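Local coordinates for protein HemO (Neisseria meningitidis, PDB 1J77) that binds heme and probably cleaves it oxidatively to biliverdin, releasing iron and carbon monoxide, at residues Phe123-Ala128 with His137-Leu142; Lys44-Gln49 with Gln83-Leu88; Ala55-Tyr60 with Tyr74-Asp79; Gly104-Gly109 with Ala173-Arg178. One frame throughout, in Å; residues are numbered along the deposited sequence. Where two conformers were deposited one is given.

Interaction 1: Phe123-Ala128 with His137-Leu142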
# COMPACT_ATOMS: atom_id res chain seq x y z
N PHE A 123 -13.00 -1.73 0.13
CA PHE A 123 -13.60 -2.37 -1.04
C PHE A 123 -12.97 -3.72 -1.22
O PHE A 123 -13.63 -4.73 -1.44
CB PHE A 123 -13.39 -1.50 -2.28
CG PHE A 123 -13.89 -2.09 -3.53
CD1 PHE A 123 -15.19 -1.86 -3.96
CD2 PHE A 123 -13.04 -2.86 -4.32
CE1 PHE A 123 -15.66 -2.41 -5.14
CE2 PHE A 123 -13.51 -3.41 -5.49
CZ PHE A 123 -14.82 -3.18 -5.90
N LEU A 124 -11.64 -3.80 -1.12
CA LEU A 124 -10.97 -5.07 -1.27
C LEU A 124 -11.39 -6.05 -0.18
O LEU A 124 -11.49 -7.25 -0.44
CB LEU A 124 -9.46 -4.88 -1.25
CG LEU A 124 -8.82 -4.14 -2.42
CD1 LEU A 124 -7.43 -3.87 -2.03
CD2 LEU A 124 -8.89 -4.94 -3.73
N PHE A 125 -11.52 -5.54 1.05
CA PHE A 125 -11.94 -6.39 2.17
C PHE A 125 -13.33 -6.95 1.88
O PHE A 125 -13.63 -8.14 2.11
CB PHE A 125 -11.95 -5.60 3.49
CG PHE A 125 -12.09 -6.44 4.72
CD1 PHE A 125 -11.25 -7.51 4.95
CD2 PHE A 125 -13.02 -6.09 5.69
CE1 PHE A 125 -11.37 -8.26 6.11
CE2 PHE A 125 -13.13 -6.85 6.87
CZ PHE A 125 -12.31 -7.92 7.06
N LYS A 126 -14.21 -6.09 1.38
CA LYS A 126 -15.57 -6.57 1.05
C LYS A 126 -15.52 -7.71 0.03
O LYS A 126 -16.21 -8.72 0.17
CB LYS A 126 -16.47 -5.46 0.54
CG LYS A 126 -17.75 -5.95 -0.13
CD LYS A 126 -18.54 -4.85 -0.75
CE LYS A 126 -19.77 -5.46 -1.43
NZ LYS A 126 -20.96 -4.60 -1.44
N HIS A 127 -14.68 -7.57 -0.99
CA HIS A 127 -14.65 -8.61 -2.01
C HIS A 127 -13.92 -9.89 -1.62
O HIS A 127 -14.24 -10.98 -2.11
CB HIS A 127 -14.14 -8.00 -3.34
CG HIS A 127 -15.22 -7.28 -4.06
ND1 HIS A 127 -15.57 -5.97 -3.80
CD2 HIS A 127 -16.14 -7.75 -4.93
CE1 HIS A 127 -16.63 -5.66 -4.53
NE2 HIS A 127 -16.96 -6.70 -5.26
N ALA A 128 -12.95 -9.77 -0.72
CA ALA A 128 -12.27 -10.92 -0.17
C ALA A 128 -13.26 -11.79 0.65
O ALA A 128 -13.18 -13.02 0.61
CB ALA A 128 -11.11 -10.45 0.74
N HIS A 137 -8.74 -14.92 8.78
CA HIS A 137 -8.27 -15.97 7.87
C HIS A 137 -8.25 -15.45 6.44
O HIS A 137 -9.29 -15.11 5.91
CB HIS A 137 -9.24 -17.15 7.96
CG HIS A 137 -8.87 -18.31 7.10
ND1 HIS A 137 -7.82 -19.16 7.40
CD2 HIS A 137 -9.40 -18.76 5.93
CE1 HIS A 137 -7.73 -20.08 6.45
NE2 HIS A 137 -8.67 -19.86 5.55
N GLY A 138 -7.06 -15.35 5.85
CA GLY A 138 -6.92 -14.90 4.45
C GLY A 138 -6.99 -13.42 4.13
O GLY A 138 -6.38 -13.00 3.16
N ALA A 139 -7.69 -12.63 4.93
CA ALA A 139 -7.82 -11.18 4.68
C ALA A 139 -7.49 -10.30 5.91
O ALA A 139 -8.03 -9.21 6.11
CB ALA A 139 -9.22 -10.86 4.11
N ARG A 140 -6.64 -10.84 6.77
CA ARG A 140 -6.17 -10.12 7.97
C ARG A 140 -5.58 -8.75 7.62
O ARG A 140 -5.85 -7.74 8.31
CB ARG A 140 -5.13 -11.03 8.64
CG ARG A 140 -5.55 -12.54 8.93
CD ARG A 140 -4.35 -13.46 9.20
NE ARG A 140 -4.68 -14.84 9.54
CZ ARG A 140 -4.94 -15.31 10.76
NH1 ARG A 140 -4.96 -14.52 11.81
NH2 ARG A 140 -5.18 -16.58 10.96
N HIS A 141 -4.79 -8.71 6.55
CA HIS A 141 -4.11 -7.46 6.14
C HIS A 141 -5.03 -6.37 5.61
O HIS A 141 -4.66 -5.18 5.61
CB HIS A 141 -2.97 -7.74 5.15
CG HIS A 141 -3.40 -7.85 3.73
ND1 HIS A 141 -3.83 -9.03 3.16
CD2 HIS A 141 -3.40 -6.92 2.74
CE1 HIS A 141 -4.09 -8.82 1.88
NE2 HIS A 141 -3.85 -7.55 1.60
N LEU A 142 -6.26 -6.76 5.28
CA LEU A 142 -7.26 -5.84 4.74
C LEU A 142 -8.29 -5.40 5.75
O LEU A 142 -9.06 -4.48 5.50
CB LEU A 142 -8.00 -6.51 3.56
CG LEU A 142 -7.20 -6.85 2.30
CD1 LEU A 142 -8.00 -7.70 1.27
CD2 LEU A 142 -6.68 -5.62 1.62
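Phe125 holds its CG anti to the backbone N (chi1 -168°), which sends the ring along the loop, while Leu142 turns its CG anti to the carbonyl carbon (chi1 -64°) and pushes its methyls at helix 122-129. The two side chains slide past each other in opposite directions. Phe125 CD1 rests on Leu142 CB at 3.7 Å. Farther along the ring, Phe125 CE1 reaches Ala139, lying 3.5 Å from Ala139 O. That carbonyl accepts a hydrogen bond from Leu142 N, which closes the turn and sets Ala139 and Leu142 to face the helix together. Both methyls of Leu142 come against Leu124, the side chains crossing obliquely: Leu142 CD1 comes to 3.9 Å from Leu124 O, already satisfied by Ala128 N, and Leu142 CD2 lies 4.1 Å from Leu124 CB. A turn later, Ala128 CB and Ala139 CB meet tip to tip at 3.9 Å. On the helix itself, Phe123 O is gripped twice by His127, through the backbone N and through ND1, which approaches from above the carbonyl plane. Phe123 and Leu124 both touch the heme, so the loop packs behind a wall of its pocket. Helix 39-60 lies close by, with Phe45 against Leu124 and Tyr42 against Ala139 and Leu142, while on helix 78-87 Asp84 takes Arg140 N and His141 ND1, and Asp87 takes Gly138 N and the Arg140 side chain.

Interaction 2: Lys44-Gln49 with Gln83-Leu88; sequences KFLKLQ and QDLKDL
Leu46 does most of the touching. Its CG is anti to the carbonyl carbon (chi1 -75°), so the side chain reaches straight across to the other helix. Leu46 CB takes the methyl CD2 of Leu85 at 3.8 Å, and farther out Leu46 CD1 settles over the backbone, 3.8 Å from Asp84 O. The other methyl, Leu46 CD2, lies 4.0 Å from Asp84 CB, the two side chains crossing at about a right angle. Leu88, the first residue past the helical turns, adds its CG at 4.3 Å from Leu46 CD1, and Lys47 CG comes alongside, 4.2 Å from Leu85 CD2. These residues join two nearly antiparallel helices of the all-helical heme oxygenase fold, with segment axes 10.1 Å apart and crossing at -157°. Beyond the leucines comes a polar layer. The carboxylate of Asp84, buried, is satisfied by Arg140 N on OD1 and by His141 ND1 on OD2. The far nitrogen of that imidazole, NE2, bonds to Gln49 OE1, so His141 spans the two helices, and with an acceptor at each nitrogen it may well be protonated. Asp87 OD2, one turn beyond Asp84, pairs with Arg140 NE and also receives Gly138 N.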
# COMPACT_ATOMS: atom_id res chain seq x y z
N LYS A 44 -1.84 -14.69 -5.97
CA LYS A 44 -1.03 -13.74 -6.73
C LYS A 44 -1.13 -12.34 -6.12
O LYS A 44 -0.12 -11.61 -6.02
CB LYS A 44 -1.49 -13.71 -8.18
CG LYS A 44 -1.86 -15.12 -8.74
CD LYS A 44 -2.19 -15.04 -10.23
CE LYS A 44 -2.33 -16.37 -10.88
NZ LYS A 44 -1.97 -16.23 -12.31
N PHE A 45 -2.32 -11.99 -5.71
CA PHE A 45 -2.57 -10.72 -5.09
C PHE A 45 -1.82 -10.64 -3.76
O PHE A 45 -1.22 -9.64 -3.43
CB PHE A 45 -4.06 -10.50 -4.89
CG PHE A 45 -4.39 -9.24 -4.23
CD1 PHE A 45 -4.14 -8.06 -4.90
CD2 PHE A 45 -4.92 -9.19 -2.94
CE1 PHE A 45 -4.38 -6.86 -4.29
CE2 PHE A 45 -5.18 -7.98 -2.34
CZ PHE A 45 -4.95 -6.83 -3.04
N LEU A 46 -1.93 -11.70 -2.96
CA LEU A 46 -1.24 -11.70 -1.68
C LEU A 46 0.28 -11.59 -1.89
O LEU A 46 0.97 -10.96 -1.05
CB LEU A 46 -1.58 -12.99 -0.92
CG LEU A 46 -2.96 -13.10 -0.26
CD1 LEU A 46 -3.06 -14.40 0.52
CD2 LEU A 46 -3.37 -11.98 0.61
N LYS A 47 0.83 -12.24 -2.90
CA LYS A 47 2.27 -12.16 -3.21
C LYS A 47 2.68 -10.70 -3.51
O LYS A 47 3.65 -10.17 -2.94
CB LYS A 47 2.71 -13.17 -4.30
CG LYS A 47 2.66 -14.58 -3.81
CD LYS A 47 2.84 -15.50 -4.94
CE LYS A 47 2.75 -16.96 -4.44
NZ LYS A 47 3.06 -17.90 -5.56
N LEU A 48 1.90 -10.04 -4.34
CA LEU A 48 2.11 -8.65 -4.67
C LEU A 48 2.06 -7.78 -3.40
O LEU A 48 2.97 -6.97 -3.17
CB LEU A 48 1.08 -8.21 -5.71
CG LEU A 48 0.68 -6.73 -5.72
CD1 LEU A 48 1.85 -5.93 -6.19
CD2 LEU A 48 -0.59 -6.56 -6.62
N GLN A 49 1.03 -7.97 -2.58
CA GLN A 49 0.89 -7.24 -1.33
C GLN A 49 2.10 -7.51 -0.43
O GLN A 49 2.59 -6.60 0.25
CB GLN A 49 -0.43 -7.62 -0.61
CG GLN A 49 -1.72 -7.25 -1.33
CD GLN A 49 -2.07 -5.81 -1.13
OE1 GLN A 49 -2.95 -5.47 -0.32
NE2 GLN A 49 -1.40 -4.93 -1.88
N GLN A 83 0.80 -13.81 7.23
CA GLN A 83 -0.10 -14.78 7.88
C GLN A 83 -1.26 -15.14 6.91
O GLN A 83 -1.74 -16.27 6.86
CB GLN A 83 -0.66 -14.18 9.18
CG GLN A 83 -1.62 -15.10 9.91
CD GLN A 83 -1.01 -16.40 10.43
OE1 GLN A 83 -1.25 -17.49 9.90
NE2 GLN A 83 -0.26 -16.29 11.51
N ASP A 84 -1.72 -14.17 6.12
CA ASP A 84 -2.75 -14.49 5.15
C ASP A 84 -2.24 -15.52 4.16
O ASP A 84 -2.99 -16.42 3.75
CB ASP A 84 -3.16 -13.22 4.39
CG ASP A 84 -4.04 -12.30 5.20
OD1 ASP A 84 -4.75 -12.80 6.12
OD2 ASP A 84 -4.10 -11.06 5.02
N LEU A 85 -0.98 -15.39 3.74
CA LEU A 85 -0.35 -16.35 2.85
C LEU A 85 -0.35 -17.72 3.51
O LEU A 85 -0.73 -18.71 2.89
CB LEU A 85 1.09 -15.93 2.44
CG LEU A 85 1.27 -14.93 1.27
CD1 LEU A 85 2.67 -14.34 1.27
CD2 LEU A 85 0.99 -15.59 -0.06
N LYS A 86 0.07 -17.77 4.77
CA LYS A 86 0.08 -19.03 5.56
C LYS A 86 -1.30 -19.70 5.55
O LYS A 86 -1.41 -20.93 5.30
CB LYS A 86 0.56 -18.79 6.99
CG LYS A 86 0.76 -20.06 7.81
CD LYS A 86 1.41 -19.76 9.16
CE LYS A 86 1.72 -21.05 9.95
NZ LYS A 86 2.20 -20.74 11.35
N ASP A 87 -2.32 -18.92 5.85
CA ASP A 87 -3.69 -19.38 5.85
C ASP A 87 -4.00 -20.05 4.53
O ASP A 87 -4.71 -21.08 4.48
CB ASP A 87 -4.67 -18.23 6.06
CG ASP A 87 -4.54 -17.56 7.38
OD1 ASP A 87 -3.96 -18.16 8.35
OD2 ASP A 87 -5.00 -16.40 7.55
N LEU A 88 -3.52 -19.46 3.43
CA LEU A 88 -3.81 -20.00 2.10
C LEU A 88 -2.86 -21.13 1.69
O LEU A 88 -2.87 -21.59 0.55
CB LEU A 88 -3.85 -18.88 1.06
CG LEU A 88 -5.18 -18.12 0.87
CD1 LEU A 88 -6.18 -18.98 0.19
CD2 LEU A 88 -5.77 -17.61 2.16

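Interaction 3: Ala55-Tyr60 with Tyr74-Asp79; sequences AVDHIY and YMARYD
At Val56 the helix bends: the backbone N atoms of His58 and Ile59 lack the usual bond to the preceding turn, and Val56 O instead collects both Ile59 N and Tyr60 N. Val56 CG2 sits in the plane of the Tyr60 ring, at its edge. Next comes Asp57, with CG anti to the backbone N (chi1 -159°) so that the carboxylate leans toward the loop. Asp57 OD2 lies 4.1 Å from Ala76 CB and equally 4.1 Å from Tyr78 CB, and the carboxylate plane stands 60° from the tyrosine ring, the two side chains crossing at about a right angle. These are van der Waals contacts; the charge of Asp57 is met by Lys61, whose NZ makes a salt bridge to OD1. His58, which takes no part, stacks on Tyr101. Tyr60 ends the helix and carries the larger share of the contact. Its chi1 of -84° presents one face of the ring to Ala76, whose CA stands 4.1 Å from the Tyr60 ring centroid, nearly on the ring normal, as a CH-pi contact. Ala76 CB is 3.9 Å from Tyr60 CG, and toward the hydroxyl end Met75 CB comes within 3.8 Å of Tyr60 CE2. The phenol OH is hydrogen-bonded to Glu115, which fixes the ring's far end. Thus the loop leading into helix 78-87 lies over the end of helix 39-60, whose Tyr60 also packs on Leu111 and Ala114 of helix 104-119, while the side chain of Met75 also touches His152 and Phe156 of helix 149-162.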
# COMPACT_ATOMS: atom_id res chain seq x y z
N ALA A 55 8.75 -3.92 1.38
CA ALA A 55 9.50 -2.78 0.90
C ALA A 55 9.36 -1.55 1.79
O ALA A 55 10.19 -0.63 1.68
CB ALA A 55 9.08 -2.43 -0.53
N VAL A 56 8.28 -1.47 2.57
CA VAL A 56 8.12 -0.32 3.43
C VAL A 56 8.36 -0.63 4.89
O VAL A 56 8.27 0.26 5.73
CB VAL A 56 6.75 0.38 3.25
CG1 VAL A 56 6.58 0.99 1.85
CG2 VAL A 56 5.59 -0.55 3.65
N ASP A 57 8.73 -1.86 5.19
CA ASP A 57 8.89 -2.33 6.56
C ASP A 57 9.89 -1.53 7.37
O ASP A 57 9.62 -1.22 8.51
CB ASP A 57 9.25 -3.82 6.57
CG ASP A 57 8.93 -4.44 7.88
OD1 ASP A 57 9.84 -4.99 8.56
OD2 ASP A 57 7.76 -4.33 8.33
N HIS A 58 11.01 -1.21 6.74
CA HIS A 58 12.08 -0.45 7.42
C HIS A 58 11.67 1.02 7.65
O HIS A 58 12.25 1.73 8.51
CB HIS A 58 13.36 -0.53 6.58
CG HIS A 58 13.30 0.24 5.29
ND1 HIS A 58 12.42 -0.10 4.27
CD2 HIS A 58 13.92 1.37 4.88
CE1 HIS A 58 12.56 0.77 3.28
NE2 HIS A 58 13.44 1.69 3.63
N ILE A 59 10.71 1.51 6.87
CA ILE A 59 10.23 2.87 7.05
C ILE A 59 9.29 2.92 8.27
O ILE A 59 9.36 3.86 9.06
CB ILE A 59 9.52 3.38 5.77
CG1 ILE A 59 10.48 3.28 4.58
CG2 ILE A 59 9.00 4.84 5.99
CD1 ILE A 59 9.86 3.68 3.25
N TYR A 60 8.45 1.91 8.43
CA TYR A 60 7.54 1.84 9.59
C TYR A 60 8.32 1.73 10.88
O TYR A 60 7.87 2.22 11.92
CB TYR A 60 6.50 0.70 9.50
CG TYR A 60 5.25 1.07 8.68
CD1 TYR A 60 5.08 0.65 7.37
CD2 TYR A 60 4.23 1.81 9.24
CE1 TYR A 60 3.97 0.99 6.63
CE2 TYR A 60 3.12 2.17 8.52
CZ TYR A 60 2.98 1.76 7.21
OH TYR A 60 1.83 2.13 6.52
N TYR A 74 3.93 -0.13 14.74
CA TYR A 74 2.82 -1.09 14.90
C TYR A 74 1.76 -1.04 13.80
O TYR A 74 0.93 -1.96 13.68
CB TYR A 74 2.17 -0.89 16.26
CG TYR A 74 3.15 -1.12 17.36
CD1 TYR A 74 3.27 -0.22 18.39
CD2 TYR A 74 3.98 -2.23 17.33
CE1 TYR A 74 4.19 -0.43 19.40
CE2 TYR A 74 4.89 -2.45 18.33
CZ TYR A 74 4.99 -1.55 19.36
OH TYR A 74 5.90 -1.78 20.34
N MET A 75 1.80 0.01 13.00
CA MET A 75 0.86 0.16 11.89
C MET A 75 1.21 -0.73 10.69
O MET A 75 0.39 -0.87 9.79
CB MET A 75 0.79 1.62 11.46
CG MET A 75 0.16 2.54 12.50
SD MET A 75 0.35 4.25 12.02
CE MET A 75 -0.07 5.13 13.62
N ALA A 76 2.40 -1.33 10.69
CA ALA A 76 2.83 -2.16 9.55
C ALA A 76 1.97 -3.41 9.33
O ALA A 76 1.51 -4.05 10.27
CB ALA A 76 4.29 -2.55 9.67
N ARG A 77 1.74 -3.74 8.05
CA ARG A 77 0.89 -4.88 7.71
C ARG A 77 1.61 -6.09 7.11
O ARG A 77 1.01 -7.05 6.68
CB ARG A 77 -0.13 -4.43 6.67
CG ARG A 77 -0.96 -3.25 7.06
CD ARG A 77 -1.96 -3.57 8.09
NE ARG A 77 -3.04 -2.58 8.09
CZ ARG A 77 -3.81 -2.32 9.14
NH1 ARG A 77 -3.62 -2.97 10.28
NH2 ARG A 77 -4.77 -1.42 9.05
N TYR A 78 2.92 -6.05 7.05
CA TYR A 78 3.64 -7.16 6.49
C TYR A 78 3.40 -8.46 7.22
O TYR A 78 3.21 -9.49 6.60
CB TYR A 78 5.13 -6.79 6.47
CG TYR A 78 6.09 -7.81 5.92
CD1 TYR A 78 5.87 -8.49 4.74
CD2 TYR A 78 7.29 -8.04 6.59
CE1 TYR A 78 6.75 -9.39 4.28
CE2 TYR A 78 8.21 -8.93 6.12
CZ TYR A 78 7.95 -9.61 4.98
OH TYR A 78 8.88 -10.51 4.53
N ASP A 79 3.39 -8.42 8.54
CA ASP A 79 3.14 -9.64 9.29
C ASP A 79 1.76 -10.22 8.94
O ASP A 79 1.62 -11.44 8.69
CB ASP A 79 3.25 -9.38 10.82
CG ASP A 79 4.68 -9.15 11.32
OD1 ASP A 79 5.66 -9.71 10.75
OD2 ASP A 79 4.87 -8.43 12.35

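Interaction 4: Gly104-Gly109 with Ala173-Arg178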
# COMPACT_ATOMS: atom_id res chain seq x y z
N GLY A 104 14.90 9.06 3.84
CA GLY A 104 14.72 10.49 3.86
C GLY A 104 13.34 10.97 3.47
O GLY A 104 12.32 10.37 3.85
N ASN A 105 13.29 12.11 2.79
CA ASN A 105 12.02 12.71 2.42
C ASN A 105 11.22 11.79 1.49
O ASN A 105 10.02 11.67 1.66
CB ASN A 105 12.24 14.10 1.83
CG ASN A 105 12.79 15.10 2.87
OD1 ASN A 105 12.37 15.10 4.02
ND2 ASN A 105 13.72 15.96 2.45
N LYS A 106 11.90 11.17 0.55
CA LYS A 106 11.23 10.28 -0.41
C LYS A 106 10.57 9.14 0.36
O LYS A 106 9.48 8.68 -0.04
CB LYS A 106 12.19 9.76 -1.48
CG LYS A 106 12.57 10.80 -2.55
CD LYS A 106 13.60 10.26 -3.52
CE LYS A 106 12.98 9.92 -4.84
NZ LYS A 106 13.97 9.42 -5.86
N ALA A 107 11.19 8.66 1.46
CA ALA A 107 10.59 7.57 2.24
C ALA A 107 9.27 7.98 2.87
O ALA A 107 8.40 7.17 3.09
CB ALA A 107 11.59 7.00 3.31
N ILE A 108 9.11 9.28 3.17
CA ILE A 108 7.84 9.78 3.70
C ILE A 108 6.70 9.57 2.68
O ILE A 108 5.61 9.22 3.08
CB ILE A 108 7.99 11.26 4.14
CG1 ILE A 108 9.08 11.38 5.20
CG2 ILE A 108 6.66 11.74 4.71
CD1 ILE A 108 9.53 12.81 5.43
N GLY A 109 7.00 9.78 1.42
CA GLY A 109 6.07 9.45 0.33
C GLY A 109 5.66 7.98 0.25
O GLY A 109 4.48 7.69 0.01
N ALA A 173 9.15 14.19 -1.12
CA ALA A 173 8.18 13.22 -0.58
C ALA A 173 7.11 12.86 -1.62
O ALA A 173 6.74 11.69 -1.75
CB ALA A 173 7.52 13.75 0.65
N ILE A 174 6.57 13.86 -2.31
CA ILE A 174 5.59 13.57 -3.36
C ILE A 174 6.21 12.72 -4.47
O ILE A 174 5.58 11.75 -4.98
CB ILE A 174 5.04 14.89 -3.94
CG1 ILE A 174 4.20 15.56 -2.90
CG2 ILE A 174 4.21 14.63 -5.16
CD1 ILE A 174 4.05 17.03 -3.20
N GLN A 175 7.42 13.02 -4.89
CA GLN A 175 8.10 12.16 -5.83
C GLN A 175 8.24 10.73 -5.29
O GLN A 175 8.07 9.80 -6.05
CB GLN A 175 9.46 12.72 -6.25
CG GLN A 175 10.20 11.88 -7.26
CD GLN A 175 9.46 11.75 -8.59
OE1 GLN A 175 8.65 12.64 -8.98
NE2 GLN A 175 9.76 10.68 -9.32
N GLY A 176 8.58 10.57 -4.00
CA GLY A 176 8.61 9.28 -3.34
C GLY A 176 7.27 8.54 -3.52
O GLY A 176 7.28 7.37 -3.84
N ALA A 177 6.16 9.20 -3.23
CA ALA A 177 4.83 8.62 -3.38
C ALA A 177 4.56 8.20 -4.84
O ALA A 177 4.10 7.08 -5.09
CB ALA A 177 3.74 9.60 -2.87
N ARG A 178 4.97 9.02 -5.80
CA ARG A 178 4.82 8.64 -7.22
C ARG A 178 5.60 7.32 -7.48
O ARG A 178 5.11 6.40 -8.15
CB ARG A 178 5.32 9.77 -8.17
CG ARG A 178 4.44 11.02 -8.18
CD ARG A 178 4.89 12.12 -9.11
NE ARG A 178 3.82 13.10 -9.15
CZ ARG A 178 3.95 14.34 -9.58
NH1 ARG A 178 5.12 14.78 -10.02
NH2 ARG A 178 2.89 15.14 -9.56
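Ala173 O is gripped twice: Ala177 N of its own helix binds it at 3.0 Å, and Gly109 CA of the opposing helix brings a C-H to it with only 3.1 Å between Gly109 CA and Ala173 O. Three more CA-H...O contacts continue this exchange. Asn105 O meets Ala173 CA at 3.3 Å, Lys106 O faces Gly176 CA at 3.5 Å with the straightest geometry of the set (156° at the hydrogen), and Gly109 O meets Ala177 CA at 3.5 Å. Both glycines turn the side where a CB would stand directly into the other helix, and backbone presses on backbone there, the segment axes coming within 6.2 Å. Ala173 CB fits beside Ile108 CB. At the margin, Lys106 and Gln175 run side by side, with Lys106 CE 4.2 Å from Gln175 CG, and both send their nitrogens to Glu179 OE2. Asn105 ND2 similarly finds Glu172. On the inner side, Ala177 lies about 4 Å, side chain to side chain, from the heme-binding Tyr112. Small residues at a right-handed crossing of -51°, joined by a network of CA-H...O contacts, make the same combination as in the GASright motif of membrane helices.

How the interactions relate
All four contacts belong to one all-helical heme oxygenase domain. Along the chain interaction 3 is nested inside the loop closed by interaction 2, and interaction 1 inside that closed by interaction 4. Interactions 2 and 3 share helices 39-60 and 78-87, joining them at two places with centres about 15 Å apart. Interaction 1 lies about 11 Å from interaction 2, centre to centre, and touches it through the Arg140-Asp87 salt bridge, so helix 78-87, the loop 137-142 and helix 122-129 pack as one block. Interaction 4, about 27 Å from interaction 1 between centres and across the chain's centre from it, reaches interaction 3 through Ile59 and Ala107. Interaction 1 touches the heme; Ala177 of interaction 4 is about 7 Å from it, side chain to heme.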